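Local coordinates for protein teichoic acid D-alanine hydrolase (Staphylococcus aureus, PDB 5ZH8) that removes D-alanyl esters from wall teichoic acid and lipoteichoic acid by hydrolysis, releasing D-alanine, and affects cell wall structure, autolysis and methicillin resistance, at residues 49-54 with 230-235; 171-176 with 214-219; 176-181 with 201-206; 245-250 with 292-297; 350-355 with 373-378. One frame throughout, in Å; residues are numbered along the deposited sequence.

Overall arrangement
The five contacts form two clusters. Interactions 2 and 3 share G176, their centres about 10 Å apart, and tie the loops around helix 189-199 to helix 213-227. Interaction 4 links the other two: it meets interaction 1 where Y235 packs on L245 and T248 and where F250 lies against Y231 and A232, and it meets interaction 5 where M295 packs on F351 and V353. Its centre is about 17 Å from each of theirs. Interactions 1 and 5, about 31 Å apart by centre, lie on opposite sides of the chain's centre. H173 and Y216 of interaction 2 touch K130, probably the lysine of the family's SxxK motif, which places this contact beside the likely active site.

Interaction 1. Residues 49-54 with 230-235; sequences EKYLVD and SYAENY
The axes of helix 49-54 and helix 231-235 come within 8.8 Å at 52° between their N-to-C directions, and Y51 faces E233 where their CA atoms are 6.5 Å apart. Y51 makes the largest contribution. Its CG is anti to the backbone N, chi1 169°, which sends the ring across the first turn of the second helix. E233 crosses it at about a right angle, with CB 3.8 Å from the ring centroid and 7° off the normal, a CH-pi contact over the face. Because the E233 chain is extended beyond CG, its carboxylate runs on past the ring rim with its plane nearly parallel to the ring plane. The phenol oxygen turns to R55 in its own helix. S230 is the N-cap of the helix 231-240: its OG accepts from E233 N at 3.0 Å, and the same OG lies 3.7 Å from Y51 CB, so the cap is part of the interface. N48 of the helix 47-55 accepts from A232 N in the same turn. One residue on, L52 sets its branch over the small side chain of A232, with CG 3.8 Å from A232 CB, and both residues also touch F250 of the strand 248-250.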
# COMPACT_ATOMS: atom_id res chain seq x y z
N GLU A 49 4.60 19.67 23.18
CA GLU A 49 3.72 20.76 22.77
C GLU A 49 4.02 22.02 23.57
O GLU A 49 4.01 23.12 23.01
CB GLU A 49 2.24 20.37 22.93
CG GLU A 49 1.77 19.24 22.03
CD GLU A 49 0.54 18.54 22.57
OE1 GLU A 49 0.25 18.66 23.79
OE2 GLU A 49 -0.14 17.86 21.76
N LYS A 50 4.35 21.87 24.83
CA LYS A 50 4.70 23.01 25.62
C LYS A 50 5.77 23.74 24.88
O LYS A 50 5.61 24.90 24.58
CB LYS A 50 5.28 22.57 26.95
CG LYS A 50 4.50 23.00 28.17
CD LYS A 50 4.18 21.79 29.02
CE LYS A 50 4.46 22.05 30.48
NZ LYS A 50 3.82 21.01 31.32
N TYR A 51 6.87 23.05 24.57
CA TYR A 51 8.01 23.67 23.91
C TYR A 51 7.62 24.32 22.58
O TYR A 51 8.00 25.46 22.31
CB TYR A 51 9.13 22.66 23.67
CG TYR A 51 10.19 23.21 22.75
CD1 TYR A 51 11.10 24.15 23.22
CD2 TYR A 51 10.26 22.85 21.40
CE1 TYR A 51 12.07 24.68 22.38
CE2 TYR A 51 11.23 23.38 20.57
CZ TYR A 51 12.13 24.30 21.07
OH TYR A 51 13.08 24.86 20.25
N LEU A 52 6.89 23.58 21.75
CA LEU A 52 6.54 24.04 20.40
C LEU A 52 5.61 25.24 20.40
O LEU A 52 5.77 26.15 19.59
CB LEU A 52 5.91 22.90 19.61
CG LEU A 52 6.85 21.74 19.32
CD1 LEU A 52 6.05 20.51 18.93
CD2 LEU A 52 7.85 22.11 18.23
N VAL A 53 4.62 25.24 21.29
CA VAL A 53 3.68 26.35 21.39
C VAL A 53 4.44 27.64 21.71
O VAL A 53 4.22 28.66 21.07
CB VAL A 53 2.57 26.10 22.45
CG1 VAL A 53 1.77 27.37 22.74
CG2 VAL A 53 1.63 24.99 22.00
N ASP A 54 5.34 27.57 22.68
CA ASP A 54 6.11 28.74 23.11
C ASP A 54 7.08 29.20 22.03
O ASP A 54 7.28 30.39 21.82
CB ASP A 54 6.87 28.45 24.40
CG ASP A 54 7.64 29.65 24.89
OD1 ASP A 54 7.01 30.59 25.42
OD2 ASP A 54 8.88 29.67 24.72
N SER A 230 12.24 17.89 26.00
CA SER A 230 11.37 17.27 25.01
C SER A 230 12.14 16.90 23.75
O SER A 230 13.16 17.51 23.43
CB SER A 230 10.22 18.21 24.66
OG SER A 230 10.65 19.27 23.82
N TYR A 231 11.64 15.89 23.04
CA TYR A 231 12.20 15.48 21.76
C TYR A 231 12.22 16.66 20.79
O TYR A 231 13.23 16.90 20.13
CB TYR A 231 11.38 14.33 21.17
CG TYR A 231 11.91 13.82 19.84
CD1 TYR A 231 11.51 14.41 18.64
CD2 TYR A 231 12.81 12.76 19.78
CE1 TYR A 231 11.98 13.95 17.42
CE2 TYR A 231 13.29 12.30 18.57
CZ TYR A 231 12.88 12.90 17.39
OH TYR A 231 13.36 12.45 16.17
N ALA A 232 11.11 17.38 20.73
CA ALA A 232 10.98 18.55 19.85
C ALA A 232 12.06 19.59 20.10
O ALA A 232 12.61 20.17 19.17
CB ALA A 232 9.60 19.19 20.03
N GLU A 233 12.36 19.82 21.37
CA GLU A 233 13.40 20.76 21.75
C GLU A 233 14.77 20.23 21.36
O GLU A 233 15.59 20.96 20.80
CB GLU A 233 13.35 21.03 23.25
CG GLU A 233 14.27 22.14 23.71
CD GLU A 233 13.99 22.60 25.12
OE1 GLU A 233 13.05 22.08 25.76
OE2 GLU A 233 14.74 23.48 25.59
N ASN A 234 15.03 18.96 21.65
CA ASN A 234 16.30 18.35 21.28
C ASN A 234 16.50 18.41 19.77
O ASN A 234 17.59 18.74 19.31
CB ASN A 234 16.39 16.90 21.78
CG ASN A 234 16.73 16.80 23.27
OD1 ASN A 234 16.04 16.14 24.04
ND2 ASN A 234 17.84 17.44 23.67
N TYR A 235 15.44 18.12 19.00
CA TYR A 235 15.53 18.21 17.54
C TYR A 235 15.85 19.62 17.05
O TYR A 235 16.73 19.80 16.21
CB TYR A 235 14.25 17.74 16.84
CG TYR A 235 14.20 18.25 15.42
CD1 TYR A 235 14.88 17.61 14.39
CD2 TYR A 235 13.50 19.42 15.11
CE1 TYR A 235 14.86 18.10 13.10
CE2 TYR A 235 13.48 19.92 13.81
CZ TYR A 235 14.15 19.25 12.82
OH TYR A 235 14.12 19.76 11.55

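Interaction 2. Residues 171-176 with 214-219; sequences MLHQSG and GNYLVL
Three hydrogen bonds join the end of helix 167-171 and the loop after it to helix 213-227, and N215 makes two of them through opposite halves of one amide. Its OD1 accepts from S175 OG at 2.6 Å, on a lone pair in the carbonyl plane with a C=O...donor angle of 141°. Its ND2 donates to H173 ND1 at 3.0 Å, 158° at the hydrogen, and the bond lies close to both the amide and imidazole planes. These two bonds fix the rotation of the amide. The third runs from Y216 OH to a lone pair of M171 O, 2.7 Å away, so the tyrosine takes up a carbonyl at the end of helix 167-171, which H173 closes with positive phi as a Schellman motif. H173 and Y216 also meet directly, with centroids 5.2 Å apart and planes at 33°, an oblique pair. L219 CD1 sits 3.9 Å above the centre of one Y216 face and also reaches the M171 backbone, while M171 CG lies 3.5 Å from Y216 OH. K130 of helix 129-142, probably the lysine of the SxxK motif, touches both rings, so the contact probably borders the active site; the H173 ring also meets those of Y211 and Y329. H173 ND1, as acceptor from N215 ND2, should carry no hydrogen, so the imidazole is probably neutral with its hydrogen on NE2, and burial would favour the same.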
# COMPACT_ATOMS: atom_id res chain seq x y z
N MET A 171 18.11 0.45 18.11
CA MET A 171 18.58 1.20 16.95
C MET A 171 18.63 0.35 15.68
O MET A 171 18.27 0.82 14.61
CB MET A 171 19.97 1.79 17.26
CG MET A 171 20.59 2.62 16.14
SD MET A 171 21.49 1.63 14.92
CE MET A 171 22.93 1.13 15.85
N LEU A 172 19.07 -0.90 15.82
CA LEU A 172 19.22 -1.81 14.67
C LEU A 172 17.96 -2.63 14.36
O LEU A 172 17.99 -3.46 13.45
CB LEU A 172 20.40 -2.77 14.91
CG LEU A 172 21.82 -2.21 15.02
CD1 LEU A 172 22.78 -3.30 15.49
CD2 LEU A 172 22.30 -1.61 13.72
N HIS A 173 16.87 -2.40 15.09
CA HIS A 173 15.63 -3.19 14.97
C HIS A 173 15.85 -4.68 15.21
O HIS A 173 15.54 -5.50 14.35
CB HIS A 173 14.96 -2.97 13.60
CG HIS A 173 14.49 -1.56 13.38
ND1 HIS A 173 13.51 -0.97 14.14
CD2 HIS A 173 14.86 -0.65 12.45
CE1 HIS A 173 13.30 0.26 13.71
NE2 HIS A 173 14.11 0.48 12.69
N GLN A 174 16.37 -5.03 16.38
CA GLN A 174 16.56 -6.43 16.77
C GLN A 174 16.41 -6.61 18.29
O GLN A 174 17.15 -7.37 18.91
CB GLN A 174 17.92 -6.94 16.30
CG GLN A 174 19.10 -6.12 16.81
CD GLN A 174 20.45 -6.69 16.38
OE1 GLN A 174 20.58 -7.25 15.29
NE2 GLN A 174 21.45 -6.55 17.24
N SER A 175 15.44 -5.91 18.86
CA SER A 175 15.23 -5.88 20.30
C SER A 175 14.41 -7.07 20.80
O SER A 175 14.55 -7.50 21.95
CB SER A 175 14.54 -4.58 20.69
OG SER A 175 13.29 -4.46 20.05
N GLY A 176 13.53 -7.58 19.95
CA GLY A 176 12.62 -8.65 20.33
C GLY A 176 11.31 -8.14 20.90
O GLY A 176 10.49 -8.92 21.37
N GLY A 214 8.13 1.06 17.18
CA GLY A 214 8.28 1.05 18.63
C GLY A 214 9.71 1.21 19.13
O GLY A 214 9.94 1.90 20.12
N ASN A 215 10.66 0.58 18.44
CA ASN A 215 12.06 0.69 18.82
C ASN A 215 12.46 2.16 18.91
O ASN A 215 13.02 2.59 19.91
CB ASN A 215 12.98 -0.01 17.82
CG ASN A 215 12.93 -1.53 17.93
OD1 ASN A 215 12.95 -2.11 19.02
ND2 ASN A 215 12.89 -2.18 16.77
N TYR A 216 12.17 2.92 17.86
CA TYR A 216 12.58 4.32 17.82
C TYR A 216 11.70 5.24 18.67
O TYR A 216 12.10 6.36 18.99
CB TYR A 216 12.71 4.82 16.38
CG TYR A 216 14.06 4.44 15.79
CD1 TYR A 216 14.41 3.11 15.62
CD2 TYR A 216 14.99 5.42 15.44
CE1 TYR A 216 15.65 2.76 15.09
CE2 TYR A 216 16.22 5.08 14.92
CZ TYR A 216 16.55 3.75 14.75
OH TYR A 216 17.78 3.40 14.24
N LEU A 217 10.51 4.77 19.05
CA LEU A 217 9.71 5.47 20.07
C LEU A 217 10.36 5.36 21.45
O LEU A 217 10.40 6.34 22.20
CB LEU A 217 8.27 4.95 20.12
CG LEU A 217 7.43 5.16 18.86
CD1 LEU A 217 6.08 4.48 19.01
CD2 LEU A 217 7.26 6.64 18.55
N VAL A 218 10.88 4.18 21.78
CA VAL A 218 11.64 3.97 23.02
C VAL A 218 12.93 4.80 23.04
O VAL A 218 13.30 5.35 24.07
CB VAL A 218 12.05 2.48 23.20
CG1 VAL A 218 13.05 2.31 24.34
CG2 VAL A 218 10.81 1.62 23.41
N LEU A 219 13.61 4.85 21.89
CA LEU A 219 14.83 5.65 21.75
C LEU A 219 14.55 7.14 21.89
O LEU A 219 15.34 7.87 22.46
CB LEU A 219 15.52 5.38 20.41
CG LEU A 219 16.29 4.06 20.28
CD1 LEU A 219 16.81 3.90 18.86
CD2 LEU A 219 17.40 3.95 21.31

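Interaction 3. Residues 176-181 with 201-206; sequences GLYKYK and IDPKKY
A single beta bridge between L177 and I201, CA atoms 4.4 Å apart, closes the chain around helix 189-199, joining the loop before that helix to the loop after it. Backbone bonds G176-D202 and Y178-G200 on either side of it make L177-I201 a non-hydrogen-bonded antiparallel pair. In the first of them D202 N donates to G176 O at 2.6 Å with 166° at the hydrogen, nearly along the C=O axis. The same carbonyl oxygen also receives I201 CA, 3.4 Å away, as a CA-H...O contact. G176 has positive phi, and its CA comes 4.1 Å from Y206 CA, so backbone meets backbone directly at this turn. On one side of the bridge L177 and I201 cross obliquely, L177 CD2 lying 3.6 Å from I201 CD1. The Y178 ring instead lies across D202, whose CB is 3.6 Å from the ring centroid and 15° off the normal, a CH-pi contact offset toward the rim. Ring and carboxylate are stacked, their planes 24° apart. D202 OD1 also forms a salt bridge within its own loop to K204 NZ, 3.5 Å away. N212, just before helix 213-227, hydrogen-bonds Y178 O and Y180 N.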
# COMPACT_ATOMS: atom_id res chain seq x y z
N GLY A 176 13.53 -7.58 19.95
CA GLY A 176 12.62 -8.65 20.33
C GLY A 176 11.31 -8.14 20.90
O GLY A 176 10.49 -8.92 21.37
N LEU A 177 11.10 -6.83 20.83
CA LEU A 177 9.85 -6.22 21.27
C LEU A 177 8.77 -6.54 20.25
O LEU A 177 9.02 -6.53 19.04
CB LEU A 177 10.00 -4.70 21.41
CG LEU A 177 10.84 -4.13 22.56
CD1 LEU A 177 11.18 -2.68 22.27
CD2 LEU A 177 10.13 -4.26 23.89
N TYR A 178 7.56 -6.83 20.74
CA TYR A 178 6.40 -6.99 19.87
C TYR A 178 6.20 -5.73 19.04
O TYR A 178 6.54 -4.63 19.48
CB TYR A 178 5.13 -7.27 20.70
CG TYR A 178 5.03 -8.68 21.23
CD1 TYR A 178 4.65 -9.74 20.40
CD2 TYR A 178 5.30 -8.97 22.57
CE1 TYR A 178 4.55 -11.03 20.89
CE2 TYR A 178 5.21 -10.26 23.06
CZ TYR A 178 4.84 -11.29 22.21
OH TYR A 178 4.74 -12.57 22.69
N LYS A 179 5.65 -5.90 17.84
CA LYS A 179 5.43 -4.76 16.94
C LYS A 179 4.47 -3.77 17.59
O LYS A 179 3.49 -4.17 18.22
CB LYS A 179 4.89 -5.23 15.59
CG LYS A 179 5.55 -4.54 14.40
CD LYS A 179 5.00 -5.07 13.08
CE LYS A 179 5.40 -4.17 11.92
NZ LYS A 179 4.89 -4.66 10.61
N TYR A 180 4.77 -2.48 17.44
CA TYR A 180 4.03 -1.42 18.11
C TYR A 180 2.63 -1.39 17.53
O TYR A 180 2.44 -1.24 16.32
CB TYR A 180 4.67 -0.06 17.90
CG TYR A 180 3.91 1.08 18.57
CD1 TYR A 180 3.78 1.13 19.94
CD2 TYR A 180 3.35 2.11 17.82
CE1 TYR A 180 3.10 2.17 20.56
CE2 TYR A 180 2.67 3.15 18.43
CZ TYR A 180 2.55 3.18 19.80
OH TYR A 180 1.87 4.21 20.41
N LYS A 181 1.65 -1.59 18.39
CA LYS A 181 0.26 -1.49 18.02
C LYS A 181 -0.22 -0.13 18.52
O LYS A 181 -0.46 0.03 19.72
CB LYS A 181 -0.55 -2.61 18.67
CG LYS A 181 -0.50 -3.94 17.91
CD LYS A 181 -1.51 -4.93 18.46
CE LYS A 181 -2.94 -4.58 18.07
NZ LYS A 181 -3.91 -5.11 19.07
N ILE A 201 8.69 -8.30 25.53
CA ILE A 201 9.50 -9.10 24.61
C ILE A 201 8.73 -10.28 24.02
O ILE A 201 7.85 -10.84 24.66
CB ILE A 201 10.82 -9.57 25.30
CG1 ILE A 201 11.97 -8.65 24.90
CG2 ILE A 201 11.26 -10.99 24.91
CD1 ILE A 201 11.69 -7.19 25.20
N ASP A 202 9.09 -10.62 22.79
CA ASP A 202 8.59 -11.81 22.11
C ASP A 202 9.74 -12.81 21.98
O ASP A 202 10.66 -12.59 21.18
CB ASP A 202 8.05 -11.42 20.74
CG ASP A 202 7.43 -12.59 20.01
OD1 ASP A 202 6.92 -13.51 20.67
OD2 ASP A 202 7.46 -12.58 18.76
N PRO A 203 9.72 -13.89 22.79
CA PRO A 203 10.88 -14.78 22.88
C PRO A 203 11.41 -15.28 21.54
O PRO A 203 12.60 -15.17 21.31
CB PRO A 203 10.36 -15.95 23.72
CG PRO A 203 9.37 -15.32 24.63
CD PRO A 203 8.76 -14.17 23.87
N LYS A 204 10.54 -15.82 20.69
CA LYS A 204 10.95 -16.38 19.39
C LYS A 204 11.68 -15.37 18.50
O LYS A 204 12.56 -15.74 17.73
CB LYS A 204 9.74 -16.99 18.66
CG LYS A 204 8.66 -16.02 18.21
CD LYS A 204 7.49 -16.73 17.54
CE LYS A 204 6.66 -17.57 18.51
NZ LYS A 204 6.12 -16.77 19.64
N LYS A 205 11.29 -14.10 18.62
CA LYS A 205 11.91 -13.01 17.87
C LYS A 205 13.07 -12.34 18.60
O LYS A 205 13.60 -11.34 18.12
CB LYS A 205 10.84 -11.98 17.48
CG LYS A 205 10.01 -12.43 16.28
CD LYS A 205 10.73 -12.14 14.97
CE LYS A 205 10.36 -13.12 13.86
NZ LYS A 205 8.90 -13.12 13.54
N TYR A 206 13.47 -12.85 19.76
CA TYR A 206 14.60 -12.24 20.47
C TYR A 206 15.91 -12.33 19.66
O TYR A 206 16.24 -13.36 19.08
CB TYR A 206 14.79 -12.84 21.87
CG TYR A 206 16.10 -12.44 22.51
CD1 TYR A 206 16.33 -11.13 22.94
CD2 TYR A 206 17.13 -13.37 22.70
CE1 TYR A 206 17.53 -10.76 23.52
CE2 TYR A 206 18.33 -13.01 23.28
CZ TYR A 206 18.53 -11.71 23.69
OH TYR A 206 19.72 -11.35 24.28

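Interaction 4. Residues 245-250 with 292-297; sequences LQHTAF and PTDMGK
D294 points its carboxylate from the first turn of helix 292-303 into the bend of residues 245-248, and OD2 is gripped there by two donors from different directions. T248 OG1, anti to its own carbonyl carbon, crosses the aspartate obliquely and donates at 2.7 Å to the anti lone pair of D294 OD2. H247 N donates to the same D294 OD2 at 3.0 Å, but from above the carboxylate plane, 37° out of it. Two donors on a buried oxygen near a helix start would be expected to favour the ionised form of D294. The H247 ring stands nearly square to the carboxylate, 89° between planes, and carries its NE2 away to S63 O. Strand 248-250 is an outer strand of a three-stranded antiparallel sheet, and the helix 292-303 starts just after its neighbour 288-290; the D294 bonds therefore tie the start of strand 248-250 and the residue before it to the helix that follows strand 288-290. H247 is also paired with T291 through the backbone. Next to the carboxylate, L245 lays CB 3.4 Å from D294 OD2. L245 and K297 run antiparallel alongside one another, and L245 CD2 touches K297 CD at 4.0 Å.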
# COMPACT_ATOMS: atom_id res chain seq x y z
N LEU A 245 16.92 24.31 8.98
CA LEU A 245 15.78 23.61 8.41
C LEU A 245 14.52 24.36 8.82
O LEU A 245 13.93 24.10 9.88
CB LEU A 245 15.74 22.16 8.92
CG LEU A 245 16.98 21.32 8.66
CD1 LEU A 245 16.66 19.88 9.03
CD2 LEU A 245 17.43 21.41 7.22
N GLN A 246 14.11 25.30 7.97
CA GLN A 246 13.04 26.24 8.28
C GLN A 246 11.73 25.90 7.58
O GLN A 246 10.75 26.63 7.70
CB GLN A 246 13.48 27.65 7.90
CG GLN A 246 14.72 28.10 8.65
CD GLN A 246 15.20 29.47 8.23
OE1 GLN A 246 15.29 29.77 7.05
NE2 GLN A 246 15.50 30.30 9.21
N HIS A 247 11.73 24.79 6.84
CA HIS A 247 10.54 24.29 6.16
C HIS A 247 10.29 22.83 6.56
O HIS A 247 9.88 21.99 5.76
CB HIS A 247 10.70 24.45 4.65
CG HIS A 247 10.79 25.88 4.21
ND1 HIS A 247 11.93 26.64 4.36
CD2 HIS A 247 9.87 26.69 3.64
CE1 HIS A 247 11.71 27.85 3.90
NE2 HIS A 247 10.47 27.91 3.45
N THR A 248 10.58 22.56 7.83
CA THR A 248 10.42 21.25 8.44
C THR A 248 9.73 21.46 9.78
O THR A 248 10.12 22.35 10.54
CB THR A 248 11.79 20.61 8.70
OG1 THR A 248 12.45 20.36 7.45
CG2 THR A 248 11.66 19.31 9.49
N ALA A 249 8.71 20.66 10.06
CA ALA A 249 7.90 20.90 11.25
C ALA A 249 7.22 19.65 11.78
O ALA A 249 6.99 18.69 11.05
CB ALA A 249 6.86 21.98 10.97
N PHE A 250 6.92 19.68 13.07
CA PHE A 250 6.10 18.66 13.70
C PHE A 250 4.65 18.91 13.30
O PHE A 250 4.26 20.04 13.05
CB PHE A 250 6.27 18.68 15.22
CG PHE A 250 7.60 18.14 15.69
CD1 PHE A 250 7.79 16.78 15.87
CD2 PHE A 250 8.66 19.00 15.94
CE1 PHE A 250 9.01 16.28 16.29
CE2 PHE A 250 9.88 18.51 16.37
CZ PHE A 250 10.06 17.14 16.54
N PRO A 292 10.86 18.41 0.56
CA PRO A 292 11.99 17.67 -0.02
C PRO A 292 13.31 18.45 -0.02
O PRO A 292 14.36 17.86 0.19
CB PRO A 292 11.52 17.41 -1.46
CG PRO A 292 10.04 17.33 -1.35
CD PRO A 292 9.63 18.28 -0.25
N THR A 293 13.25 19.77 -0.23
CA THR A 293 14.44 20.61 -0.23
C THR A 293 15.17 20.56 1.11
O THR A 293 16.40 20.42 1.13
CB THR A 293 14.12 22.07 -0.58
OG1 THR A 293 13.17 22.59 0.35
CG2 THR A 293 13.57 22.19 -1.98
N ASP A 294 14.43 20.67 2.20
CA ASP A 294 15.00 20.59 3.55
C ASP A 294 15.67 19.25 3.83
O ASP A 294 16.71 19.21 4.50
CB ASP A 294 13.94 20.85 4.63
CG ASP A 294 13.94 22.29 5.13
OD1 ASP A 294 14.33 23.21 4.37
OD2 ASP A 294 13.55 22.50 6.30
N MET A 295 15.08 18.17 3.33
CA MET A 295 15.67 16.84 3.51
C MET A 295 17.02 16.74 2.80
O MET A 295 17.96 16.17 3.35
CB MET A 295 14.73 15.76 3.00
CG MET A 295 15.28 14.33 3.11
SD MET A 295 15.97 13.83 4.70
CE MET A 295 14.57 12.99 5.43
N GLY A 296 17.10 17.27 1.59
CA GLY A 296 18.37 17.33 0.87
C GLY A 296 19.35 18.24 1.58
O GLY A 296 20.54 17.93 1.70
N LYS A 297 18.85 19.39 2.04
CA LYS A 297 19.66 20.36 2.79
C LYS A 297 20.25 19.71 4.05
O LYS A 297 21.38 19.99 4.42
CB LYS A 297 18.79 21.57 3.16
CG LYS A 297 19.56 22.72 3.79
CD LYS A 297 18.64 23.83 4.29
CE LYS A 297 18.07 24.66 3.15
NZ LYS A 297 17.38 25.89 3.64

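Interaction 5. Residues 350-355 with 373-378; sequences VFTVYY and VRIKHI
Y354 lays one ring face over I375 CG2, which sits 3.7 Å from the ring centroid and 12° off the normal, a CH-pi contact centred on the ring. The isoleucine reaches it with CG1 anti to the backbone N and CG2 in the crowded position between N and the carbonyl carbon. With the chain extended beyond CG1, CD1 reaches in to the strand backbone: I375 CD1 approaches Y354 N at 3.5 Å and lies 3.7 Å from T352 CG2, so one residue touches T352 and Y354, whose side chains share a strand face. Y354 OH is flanked by the K376 chain, with CG and CE each 3.3 Å from it, while its hydrogen-bond partner is E372. T352 OG1 turns to N343 and N371. The axes of the strand 350-355 and the helix 373-378 approach to 9.1 Å at a shallow 22°, so the helix runs nearly along the strand. The strand belongs to the central antiparallel sheet between 340-346 and 359-365. Its other face, through V353, packs on M295 and I299 of helix 292-303, so helices cover both sides, as in the beta-lactamase fold. V373 and H377, turned from the sheet, pack on Y266 and L87 of the second subunit.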
# COMPACT_ATOMS: atom_id res chain seq x y z
N VAL A 350 4.34 8.73 0.97
CA VAL A 350 5.59 7.98 0.86
C VAL A 350 6.72 8.98 0.66
O VAL A 350 6.67 9.80 -0.26
CB VAL A 350 5.59 7.00 -0.33
CG1 VAL A 350 6.67 5.95 -0.12
CG2 VAL A 350 4.24 6.32 -0.49
N PHE A 351 7.72 8.91 1.53
CA PHE A 351 8.82 9.86 1.53
C PHE A 351 10.14 9.09 1.40
O PHE A 351 10.54 8.38 2.32
CB PHE A 351 8.78 10.68 2.81
CG PHE A 351 9.54 11.97 2.73
CD1 PHE A 351 10.90 11.99 2.99
CD2 PHE A 351 8.90 13.15 2.39
CE1 PHE A 351 11.61 13.17 2.91
CE2 PHE A 351 9.60 14.34 2.31
CZ PHE A 351 10.96 14.35 2.57
N THR A 352 10.79 9.24 0.26
CA THR A 352 11.92 8.38 -0.08
C THR A 352 13.11 9.22 -0.53
O THR A 352 12.94 10.26 -1.18
CB THR A 352 11.53 7.37 -1.17
OG1 THR A 352 10.30 6.70 -0.80
CG2 THR A 352 12.61 6.33 -1.37
N VAL A 353 14.30 8.78 -0.17
CA VAL A 353 15.54 9.50 -0.45
C VAL A 353 16.57 8.49 -0.91
O VAL A 353 16.84 7.51 -0.22
CB VAL A 353 16.12 10.20 0.81
CG1 VAL A 353 17.31 11.07 0.43
CG2 VAL A 353 15.06 11.03 1.53
N TYR A 354 17.12 8.71 -2.09
CA TYR A 354 18.28 7.97 -2.58
C TYR A 354 19.39 8.99 -2.71
O TYR A 354 19.16 10.07 -3.26
CB TYR A 354 18.01 7.38 -3.95
CG TYR A 354 17.37 6.01 -3.99
CD1 TYR A 354 16.58 5.53 -2.95
CD2 TYR A 354 17.54 5.20 -5.11
CE1 TYR A 354 16.00 4.28 -3.03
CE2 TYR A 354 16.97 3.96 -5.19
CZ TYR A 354 16.20 3.50 -4.16
OH TYR A 354 15.64 2.25 -4.29
N TYR A 355 20.58 8.67 -2.21
CA TYR A 355 21.70 9.59 -2.40
C TYR A 355 23.06 8.95 -2.38
O TYR A 355 23.23 7.81 -1.95
CB TYR A 355 21.64 10.73 -1.38
CG TYR A 355 22.04 10.40 0.04
CD1 TYR A 355 23.37 10.47 0.44
CD2 TYR A 355 21.09 10.05 0.99
CE1 TYR A 355 23.73 10.18 1.74
CE2 TYR A 355 21.45 9.77 2.30
CZ TYR A 355 22.77 9.84 2.66
OH TYR A 355 23.15 9.55 3.95
N VAL A 373 9.98 2.42 -7.37
CA VAL A 373 10.20 2.27 -8.80
C VAL A 373 10.54 3.63 -9.40
O VAL A 373 11.40 3.71 -10.28
CB VAL A 373 8.97 1.65 -9.51
CG1 VAL A 373 9.10 1.78 -11.02
CG2 VAL A 373 8.81 0.19 -9.13
N ARG A 374 9.89 4.68 -8.91
CA ARG A 374 10.11 6.02 -9.45
C ARG A 374 11.51 6.52 -9.13
O ARG A 374 12.24 6.94 -10.02
CB ARG A 374 9.07 7.02 -8.92
CG ARG A 374 7.62 6.68 -9.22
CD ARG A 374 6.71 7.67 -8.50
NE ARG A 374 5.30 7.57 -8.91
CZ ARG A 374 4.81 8.02 -10.05
NH1 ARG A 374 5.61 8.58 -10.96
NH2 ARG A 374 3.52 7.89 -10.31
N ILE A 375 11.86 6.48 -7.85
CA ILE A 375 13.15 7.01 -7.40
C ILE A 375 14.32 6.19 -7.96
O ILE A 375 15.39 6.73 -8.21
CB ILE A 375 13.20 7.12 -5.86
CG1 ILE A 375 14.28 8.11 -5.41
CG2 ILE A 375 13.42 5.76 -5.21
CD1 ILE A 375 14.21 8.48 -3.95
N LYS A 376 14.10 4.89 -8.18
CA LYS A 376 15.12 4.04 -8.82
C LYS A 376 15.34 4.45 -10.25
O LYS A 376 16.47 4.54 -10.72
CB LYS A 376 14.72 2.57 -8.79
CG LYS A 376 14.91 1.90 -7.45
CD LYS A 376 14.30 0.50 -7.46
CE LYS A 376 14.69 -0.30 -6.22
NZ LYS A 376 14.80 -1.77 -6.51
N HIS A 377 14.24 4.70 -10.95
CA HIS A 377 14.31 5.07 -12.35
C HIS A 377 15.07 6.37 -12.50
O HIS A 377 15.84 6.54 -13.45
CB HIS A 377 12.91 5.19 -12.93
CG HIS A 377 12.90 5.56 -14.38
ND1 HIS A 377 13.37 4.73 -15.37
CD2 HIS A 377 12.46 6.68 -15.00
CE1 HIS A 377 13.23 5.33 -16.54
NE2 HIS A 377 12.67 6.51 -16.34
N ILE A 378 14.88 7.29 -11.56
CA ILE A 378 15.57 8.57 -11.59
C ILE A 378 17.06 8.40 -11.27
O ILE A 378 17.92 8.91 -11.97
CB ILE A 378 14.90 9.56 -10.62
CG1 ILE A 378 13.53 9.96 -11.15
CG2 ILE A 378 15.78 10.78 -10.39
CD1 ILE A 378 12.70 10.80 -10.19